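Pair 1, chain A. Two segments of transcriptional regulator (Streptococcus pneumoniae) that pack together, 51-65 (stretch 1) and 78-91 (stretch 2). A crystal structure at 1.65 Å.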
# COMPACT_ATOMS: atom_id res chain seq x y z
N LEU A 51 10.09 -7.43 -5.92
CA LEU A 51 9.80 -6.26 -6.79
C LEU A 51 10.82 -6.14 -7.96
O LEU A 51 10.46 -5.86 -9.11
CB LEU A 51 9.79 -4.98 -5.95
CG LEU A 51 9.49 -3.71 -6.72
CD1 LEU A 51 8.09 -3.79 -7.36
CD2 LEU A 51 9.51 -2.52 -5.73
N ARG A 52 12.11 -6.36 -7.66
CA ARG A 52 13.11 -6.23 -8.69
C ARG A 52 12.79 -7.18 -9.88
O ARG A 52 12.93 -6.84 -11.06
CB ARG A 52 14.53 -6.49 -8.11
CG ARG A 52 15.63 -6.46 -9.18
CD ARG A 52 17.02 -6.58 -8.59
NE ARG A 52 18.08 -6.26 -9.58
CZ ARG A 52 18.57 -7.09 -10.50
NH1 ARG A 52 18.05 -8.31 -10.69
NH2 ARG A 52 19.54 -6.66 -11.30
N ASN A 53 12.33 -8.40 -9.55
CA ASN A 53 11.94 -9.36 -10.58
C ASN A 53 10.72 -9.00 -11.43
O ASN A 53 10.56 -9.45 -12.58
CB ASN A 53 11.76 -10.73 -9.92
CG ASN A 53 13.09 -11.43 -9.72
OD1 ASN A 53 14.07 -11.13 -10.43
ND2 ASN A 53 13.15 -12.38 -8.77
N LEU A 54 9.83 -8.20 -10.82
CA LEU A 54 8.63 -7.71 -11.47
C LEU A 54 8.94 -6.60 -12.44
O LEU A 54 8.26 -6.44 -13.46
CB LEU A 54 7.60 -7.24 -10.44
CG LEU A 54 6.98 -8.27 -9.47
CD1 LEU A 54 5.97 -7.57 -8.54
CD2 LEU A 54 6.36 -9.48 -10.22
N ILE A 55 9.98 -5.81 -12.14
CA ILE A 55 10.29 -4.65 -12.95
C ILE A 55 10.95 -5.02 -14.27
O ILE A 55 12.01 -5.66 -14.30
CB ILE A 55 11.09 -3.57 -12.17
CG1 ILE A 55 10.26 -3.11 -10.95
CG2 ILE A 55 11.39 -2.37 -13.08
CD1 ILE A 55 11.04 -2.20 -9.88
N ASP A 56 10.31 -4.61 -15.35
CA ASP A 56 10.83 -4.82 -16.69
C ASP A 56 10.78 -3.54 -17.48
O ASP A 56 10.20 -2.55 -17.08
CB ASP A 56 9.94 -5.86 -17.39
CG ASP A 56 10.14 -7.29 -16.85
OD1 ASP A 56 11.29 -7.71 -16.57
OD2 ASP A 56 9.12 -8.02 -16.76
N ASP A 57 11.43 -3.53 -18.64
CA ASP A 57 11.27 -2.44 -19.58
C ASP A 57 9.84 -1.98 -19.81
O ASP A 57 8.89 -2.83 -19.81
CB ASP A 57 11.80 -2.78 -20.98
CG ASP A 57 13.25 -3.20 -20.98
OD1 ASP A 57 14.03 -2.87 -20.03
OD2 ASP A 57 13.60 -3.88 -21.98
N ASN A 58 9.72 -0.67 -19.96
CA ASN A 58 8.50 0.01 -20.43
C ASN A 58 7.39 0.11 -19.34
O ASN A 58 6.35 0.71 -19.59
CB ASN A 58 7.94 -0.67 -21.69
CG ASN A 58 8.92 -0.68 -22.82
OD1 ASN A 58 9.58 0.33 -23.11
ND2 ASN A 58 9.01 -1.82 -23.50
N MSE A 59 7.62 -0.41 -18.17
CA MSE A 59 6.55 -0.46 -17.16
C MSE A 59 6.26 0.88 -16.47
O MSE A 59 7.18 1.68 -16.29
CB MSE A 59 6.91 -1.50 -16.14
CG MSE A 59 6.76 -2.90 -16.74
SE MSE A 59 6.79 -4.01 -15.25
CE MSE A 59 6.19 -5.69 -16.06
N LYS A 60 4.96 1.09 -16.12
CA LYS A 60 4.46 2.23 -15.37
C LYS A 60 4.18 1.69 -13.97
O LYS A 60 3.39 0.75 -13.81
CB LYS A 60 3.18 2.75 -16.03
CG LYS A 60 3.46 3.35 -17.42
CD LYS A 60 2.18 3.87 -18.03
CE LYS A 60 1.95 5.29 -17.59
NZ LYS A 60 0.89 5.92 -18.43
N ILE A 61 4.87 2.29 -12.97
CA ILE A 61 4.85 1.74 -11.64
C ILE A 61 4.41 2.84 -10.66
O ILE A 61 5.03 3.90 -10.62
CB ILE A 61 6.25 1.16 -11.24
CG1 ILE A 61 6.70 0.04 -12.21
CG2 ILE A 61 6.25 0.68 -9.81
CD1 ILE A 61 8.22 -0.27 -12.18
N GLY A 62 3.35 2.56 -9.89
CA GLY A 62 2.85 3.51 -8.84
C GLY A 62 3.35 3.14 -7.44
O GLY A 62 3.41 1.97 -7.11
N PHE A 63 3.69 4.14 -6.62
CA PHE A 63 4.09 3.87 -5.22
C PHE A 63 3.14 4.62 -4.30
O PHE A 63 2.72 5.76 -4.65
CB PHE A 63 5.49 4.42 -4.94
CG PHE A 63 6.54 3.35 -4.98
CD1 PHE A 63 6.80 2.71 -6.17
CD2 PHE A 63 7.18 2.91 -3.81
CE1 PHE A 63 7.75 1.68 -6.22
CE2 PHE A 63 8.14 1.85 -3.85
CZ PHE A 63 8.41 1.26 -5.06
N SER A 64 2.86 4.04 -3.13
CA SER A 64 2.30 4.83 -2.01
C SER A 64 3.47 5.26 -1.09
O SER A 64 4.59 5.58 -1.54
CB SER A 64 1.17 4.08 -1.29
OG SER A 64 0.43 4.93 -0.46
N TRP A 65 3.20 5.31 0.21
CA TRP A 65 4.04 6.04 1.14
C TRP A 65 4.35 5.08 2.31
O TRP A 65 3.75 4.01 2.43
CB TRP A 65 3.30 7.33 1.63
CG TRP A 65 2.03 7.04 2.44
CD1 TRP A 65 0.78 6.72 1.99
CD2 TRP A 65 1.96 7.01 3.86
NE1 TRP A 65 -0.07 6.49 3.06
CE2 TRP A 65 0.64 6.67 4.22
CE3 TRP A 65 2.89 7.24 4.87
CZ2 TRP A 65 0.23 6.57 5.55
CZ3 TRP A 65 2.50 7.14 6.20
CH2 TRP A 65 1.17 6.82 6.53
N SER A 78 19.80 -2.32 -8.00
CA SER A 78 19.59 -1.69 -9.32
C SER A 78 19.45 -2.71 -10.46
O SER A 78 19.90 -3.87 -10.35
CB SER A 78 20.75 -0.73 -9.63
OG SER A 78 21.94 -1.51 -9.83
N LYS A 79 18.83 -2.30 -11.55
CA LYS A 79 18.69 -3.14 -12.77
C LYS A 79 18.60 -2.27 -13.99
O LYS A 79 17.97 -1.20 -13.96
CB LYS A 79 17.43 -4.00 -12.62
CG LYS A 79 17.06 -4.99 -13.73
CD LYS A 79 15.60 -5.51 -13.44
CE LYS A 79 15.30 -6.83 -14.11
NZ LYS A 79 13.92 -7.31 -13.73
N SER A 80 19.26 -2.66 -15.09
CA SER A 80 19.23 -1.81 -16.28
C SER A 80 18.00 -1.99 -17.15
O SER A 80 18.02 -2.77 -18.11
CB SER A 80 20.49 -1.98 -17.18
OG SER A 80 21.67 -1.74 -16.40
N VAL A 81 16.92 -1.26 -16.83
CA VAL A 81 15.71 -1.35 -17.63
C VAL A 81 15.51 -0.02 -18.38
O VAL A 81 16.05 1.00 -17.95
CB VAL A 81 14.48 -1.72 -16.71
CG1 VAL A 81 14.47 -3.18 -16.30
CG2 VAL A 81 14.55 -0.87 -15.39
N ARG A 82 14.82 -0.05 -19.50
CA ARG A 82 14.58 1.09 -20.37
C ARG A 82 13.13 1.52 -20.17
O ARG A 82 12.22 0.66 -20.02
CB ARG A 82 14.67 0.71 -21.85
CG ARG A 82 15.98 0.22 -22.45
CD ARG A 82 15.59 -0.60 -23.70
NE ARG A 82 16.35 -0.33 -24.93
CZ ARG A 82 17.51 -0.92 -25.25
NH1 ARG A 82 18.03 -1.80 -24.41
NH2 ARG A 82 18.15 -0.62 -26.40
N ASN A 83 12.91 2.83 -20.20
CA ASN A 83 11.58 3.41 -20.43
C ASN A 83 10.59 3.05 -19.30
O ASN A 83 9.36 2.89 -19.56
CB ASN A 83 10.97 2.95 -21.78
CG ASN A 83 9.77 3.78 -22.21
OD1 ASN A 83 9.67 5.00 -21.91
ND2 ASN A 83 8.84 3.14 -22.93
N VAL A 84 11.12 2.97 -18.07
CA VAL A 84 10.28 2.72 -16.86
C VAL A 84 9.86 4.10 -16.33
O VAL A 84 10.66 5.07 -16.38
CB VAL A 84 11.04 1.96 -15.77
CG1 VAL A 84 10.22 1.79 -14.48
CG2 VAL A 84 11.41 0.54 -16.29
N HIS A 85 8.63 4.18 -15.82
CA HIS A 85 8.11 5.46 -15.34
C HIS A 85 7.51 5.22 -13.95
O HIS A 85 6.78 4.23 -13.79
CB HIS A 85 6.98 5.98 -16.25
CG HIS A 85 7.42 6.17 -17.67
ND1 HIS A 85 7.64 7.42 -18.22
CD2 HIS A 85 7.71 5.27 -18.64
CE1 HIS A 85 8.03 7.28 -19.48
NE2 HIS A 85 8.10 5.98 -19.75
N PHE A 86 7.81 6.09 -12.98
CA PHE A 86 7.30 5.96 -11.60
C PHE A 86 6.32 7.11 -11.34
O PHE A 86 6.60 8.24 -11.71
CB PHE A 86 8.50 6.11 -10.62
CG PHE A 86 9.41 4.89 -10.65
CD1 PHE A 86 10.65 4.93 -11.31
CD2 PHE A 86 8.98 3.68 -10.12
CE1 PHE A 86 11.40 3.77 -11.42
CE2 PHE A 86 9.77 2.53 -10.12
CZ PHE A 86 10.99 2.58 -10.78
N TYR A 87 5.23 6.78 -10.64
CA TYR A 87 4.10 7.72 -10.38
C TYR A 87 3.74 7.57 -8.89
O TYR A 87 3.98 6.52 -8.28
CB TYR A 87 2.86 7.33 -11.20
CG TYR A 87 3.12 7.34 -12.68
CD1 TYR A 87 3.56 6.18 -13.28
CD2 TYR A 87 2.95 8.50 -13.44
CE1 TYR A 87 3.85 6.15 -14.68
CE2 TYR A 87 3.22 8.49 -14.83
CZ TYR A 87 3.68 7.28 -15.40
OH TYR A 87 3.96 7.27 -16.76
N PRO A 88 3.15 8.64 -8.30
CA PRO A 88 2.58 8.55 -6.95
C PRO A 88 1.15 8.04 -7.05
O PRO A 88 0.39 8.47 -7.94
CB PRO A 88 2.58 10.03 -6.46
CG PRO A 88 2.38 10.89 -7.79
CD PRO A 88 3.12 9.97 -8.89
N LEU A 89 0.80 7.13 -6.15
CA LEU A 89 -0.58 6.64 -6.02
C LEU A 89 -1.39 7.58 -5.09
O LEU A 89 -2.63 7.66 -5.18
CB LEU A 89 -0.65 5.24 -5.47
CG LEU A 89 -0.01 4.19 -6.43
CD1 LEU A 89 0.13 2.93 -5.57
CD2 LEU A 89 -0.89 3.99 -7.69
N ALA A 90 -0.69 8.23 -4.20
CA ALA A 90 -1.28 9.04 -3.15
C ALA A 90 -0.12 9.71 -2.41
O ALA A 90 0.96 9.11 -2.25
CB ALA A 90 -2.08 8.14 -2.19
N GLY A 91 -0.38 10.93 -1.94
CA GLY A 91 0.58 11.62 -1.08
C GLY A 91 0.34 11.04 0.31
O GLY A 91 -0.73 10.49 0.60
O HOH W 1 12.27 -9.47 -14.74

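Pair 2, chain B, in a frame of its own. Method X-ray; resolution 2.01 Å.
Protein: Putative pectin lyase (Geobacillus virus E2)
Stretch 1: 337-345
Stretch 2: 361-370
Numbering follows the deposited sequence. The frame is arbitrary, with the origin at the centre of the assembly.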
# COMPACT_ATOMS: atom_id res chain seq x y z
N LYS B 337 14.87 -2.54 -2.82
CA LYS B 337 13.80 -3.25 -3.52
C LYS B 337 12.98 -2.25 -4.33
O LYS B 337 12.37 -1.33 -3.76
CB LYS B 337 12.92 -4.00 -2.52
CG LYS B 337 13.72 -5.11 -1.83
CD LYS B 337 13.03 -5.65 -0.61
CE LYS B 337 13.90 -6.73 0.08
NZ LYS B 337 15.25 -6.22 0.49
N ILE B 338 12.98 -2.44 -5.64
CA ILE B 338 12.25 -1.63 -6.60
C ILE B 338 11.20 -2.57 -7.19
O ILE B 338 11.50 -3.41 -8.05
CB ILE B 338 13.17 -1.05 -7.69
CG1 ILE B 338 14.52 -0.54 -7.13
CG2 ILE B 338 12.44 0.02 -8.52
CD1 ILE B 338 14.38 0.65 -6.27
N ILE B 339 9.97 -2.48 -6.70
CA ILE B 339 8.95 -3.49 -6.96
C ILE B 339 7.69 -2.81 -7.48
O ILE B 339 7.13 -1.95 -6.79
CB ILE B 339 8.63 -4.32 -5.70
CG1 ILE B 339 9.82 -5.21 -5.33
CG2 ILE B 339 7.35 -5.13 -5.89
CD1 ILE B 339 9.58 -6.05 -4.09
N GLY B 340 7.23 -3.22 -8.66
CA GLY B 340 6.00 -2.70 -9.21
C GLY B 340 6.04 -1.24 -9.60
O GLY B 340 5.00 -0.59 -9.65
N CYS B 341 7.22 -0.69 -9.88
CA CYS B 341 7.28 0.72 -10.24
C CYS B 341 7.15 0.88 -11.74
O CYS B 341 7.46 -0.02 -12.53
CB CYS B 341 8.59 1.35 -9.75
SG CYS B 341 8.79 1.19 -7.94
N ASP B 342 6.78 2.08 -12.15
CA ASP B 342 6.76 2.40 -13.56
C ASP B 342 7.58 3.66 -13.80
O ASP B 342 7.50 4.62 -13.03
CB ASP B 342 5.34 2.58 -14.08
CG ASP B 342 5.27 2.48 -15.60
OD1 ASP B 342 5.39 3.56 -16.22
OD2 ASP B 342 5.13 1.34 -16.14
N PHE B 343 8.33 3.64 -14.90
CA PHE B 343 9.30 4.67 -15.25
C PHE B 343 9.01 5.17 -16.65
O PHE B 343 8.90 4.36 -17.58
CB PHE B 343 10.73 4.11 -15.21
CG PHE B 343 11.10 3.45 -13.92
CD1 PHE B 343 11.69 4.20 -12.89
CD2 PHE B 343 10.93 2.08 -13.75
CE1 PHE B 343 12.08 3.60 -11.69
CE2 PHE B 343 11.30 1.45 -12.56
CZ PHE B 343 11.88 2.21 -11.51
N TYR B 344 8.89 6.48 -16.82
CA TYR B 344 8.60 7.03 -18.14
C TYR B 344 9.47 8.26 -18.41
O TYR B 344 9.22 9.33 -17.85
CB TYR B 344 7.12 7.37 -18.29
CG TYR B 344 6.72 7.66 -19.71
CD1 TYR B 344 6.40 6.63 -20.59
CD2 TYR B 344 6.67 8.97 -20.17
CE1 TYR B 344 6.03 6.91 -21.91
CE2 TYR B 344 6.31 9.25 -21.48
CZ TYR B 344 5.99 8.22 -22.34
OH TYR B 344 5.64 8.48 -23.64
N ASN B 345 10.47 8.09 -19.28
CA ASN B 345 11.23 9.17 -19.91
C ASN B 345 12.32 9.74 -19.01
O ASN B 345 12.08 10.70 -18.27
CB ASN B 345 10.32 10.31 -20.38
CG ASN B 345 10.89 11.02 -21.58
OD1 ASN B 345 11.62 10.43 -22.37
ND2 ASN B 345 10.58 12.31 -21.71
N VAL B 361 16.96 -5.67 -5.91
CA VAL B 361 15.97 -6.39 -6.72
C VAL B 361 15.16 -5.37 -7.50
O VAL B 361 14.73 -4.35 -6.94
CB VAL B 361 15.04 -7.26 -5.86
CG1 VAL B 361 14.14 -8.10 -6.79
CG2 VAL B 361 15.82 -8.15 -4.93
N ILE B 362 14.95 -5.64 -8.78
CA ILE B 362 14.02 -4.90 -9.62
C ILE B 362 12.97 -5.92 -10.06
O ILE B 362 13.26 -6.80 -10.89
CB ILE B 362 14.71 -4.27 -10.84
CG1 ILE B 362 15.77 -3.24 -10.40
CG2 ILE B 362 13.66 -3.70 -11.78
CD1 ILE B 362 16.78 -2.89 -11.48
N ASP B 363 11.75 -5.82 -9.55
CA ASP B 363 10.77 -6.88 -9.72
C ASP B 363 9.39 -6.33 -10.07
O ASP B 363 8.89 -5.42 -9.41
CB ASP B 363 10.70 -7.73 -8.44
CG ASP B 363 9.72 -8.87 -8.57
OD1 ASP B 363 8.79 -8.96 -7.73
OD2 ASP B 363 9.85 -9.67 -9.52
N GLY B 364 8.77 -6.91 -11.10
CA GLY B 364 7.44 -6.48 -11.50
C GLY B 364 7.36 -5.05 -12.02
O GLY B 364 6.28 -4.45 -11.98
N CYS B 365 8.46 -4.49 -12.50
CA CYS B 365 8.48 -3.11 -12.97
C CYS B 365 8.29 -3.07 -14.47
O CYS B 365 8.45 -4.07 -15.16
CB CYS B 365 9.80 -2.41 -12.61
SG CYS B 365 10.13 -2.25 -10.84
N SER B 366 7.96 -1.88 -14.98
CA SER B 366 7.94 -1.69 -16.42
C SER B 366 8.19 -0.21 -16.69
O SER B 366 8.48 0.56 -15.77
CB SER B 366 6.62 -2.20 -17.03
OG SER B 366 6.81 -2.43 -18.43
N GLY B 367 8.13 0.17 -17.96
CA GLY B 367 8.38 1.54 -18.32
C GLY B 367 8.88 1.69 -19.74
O GLY B 367 9.05 0.71 -20.46
N GLN B 368 9.13 2.94 -20.12
CA GLN B 368 9.51 3.22 -21.49
C GLN B 368 10.38 4.47 -21.52
O GLN B 368 10.21 5.39 -20.72
CB GLN B 368 8.27 3.41 -22.37
CG GLN B 368 8.59 3.28 -23.87
CD GLN B 368 7.35 3.44 -24.74
OE1 GLN B 368 6.26 3.72 -24.24
NE2 GLN B 368 7.52 3.26 -26.04
N TYR B 369 11.34 4.47 -22.46
CA TYR B 369 12.15 5.64 -22.81
C TYR B 369 13.23 5.92 -21.77
O TYR B 369 13.27 7.00 -21.17
CB TYR B 369 11.29 6.89 -23.05
CG TYR B 369 10.38 6.76 -24.24
CD1 TYR B 369 10.87 6.30 -25.48
CD2 TYR B 369 9.03 7.07 -24.14
CE1 TYR B 369 10.02 6.16 -26.59
CE2 TYR B 369 8.19 6.95 -25.24
CZ TYR B 369 8.69 6.49 -26.45
OH TYR B 369 7.83 6.36 -27.52
N PHE B 370 14.08 4.94 -21.52
CA PHE B 370 15.35 5.19 -20.87
C PHE B 370 16.26 5.97 -21.83
O PHE B 370 15.90 6.25 -22.98
CB PHE B 370 15.99 3.86 -20.43
CG PHE B 370 15.90 2.79 -21.48
CD1 PHE B 370 16.81 2.76 -22.53
CD2 PHE B 370 14.89 1.84 -21.45
CE1 PHE B 370 16.73 1.79 -23.50
CE2 PHE B 370 14.79 0.88 -22.43
CZ PHE B 370 15.73 0.84 -23.46

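In pairs 1 and 2, two chain segments run side by side, bend at matching positions and continue as a parallel ladder; in pair 2 strand also precedes the bend, in pair 1 loop or turn does. Superposed on 14 central residues, their backbones agree closely. The match is tightest at the bend, where N58(A), M59(A) and H85(A) fall on G340(B), C341(B) and S366(B) with CA atoms 0.1 to 0.3 Å apart. Beyond it, the parallel ladder runs in the same register: K60(A) and H85(A) form a bridge, as do their counterparts D342(B) and S366(B).

The hydrogen bonds follow suit. In pair 1, N58(A) N donates to R82(A) O (2.8 Å), H85(A) N to M59(A) O (2.9 Å) and I61(A) N to H85(A) O (2.8 Å). In pair 2 the equivalent bonds run from G340(B) N to D363(B) O (2.9 Å), S366(B) N to C341(B) O (3.1 Å) and F343(B) N to S366(B) O (3.2 Å).

At the bend itself, the residues N58(A), N83(A), G340(B) and G364(B) all have positive phi. Pair 2 places glycine, which tolerates positive phi readily, at both positions. Pair 1 places asparagine at both and gains a side-chain bond, N83(A) ND2 to N58(A) OD1 (2.9 Å), while N83(A) OD1 accepts from H85(A) NE2 (2.8 Å). One pair thus links its two bends through amides; the other has no side chains there.

The next position on the second stretch, V84(A) or C365(B), is filled by a small side chain in both. V84(A) CG1 packs against I61(A) CD1 at 3.7 Å, and C365(B) CB meets F343(B) CE2 at 4.1 Å, near the plane of the ring. The cysteine does more than fill space: C341(B) N donates to C365(B) SG (3.4 Å), a bond that valine cannot provide.

Further along, bulk is distributed differently. I61(A) lies beside F86(A), with CD1 3.8 Å from CE2, whereas the larger F343(B) is bridged to G367(B), where an ideal CB would lie 2.3 Å from F343(B) O and the backbone angles by themselves call for glycine. On the other face the shift runs the same way: G62(A), paired with Y87(A) and with an ideal CB 2.5 Å from L89(A) CD2, matches Y344(B), paired with Q368(B), which extends to Y369(B) in an offset edge-to-face pair of tyrosine rings. Along the matched bridges the shared backbone sets the face to which a side chain belongs; how the space is filled differs.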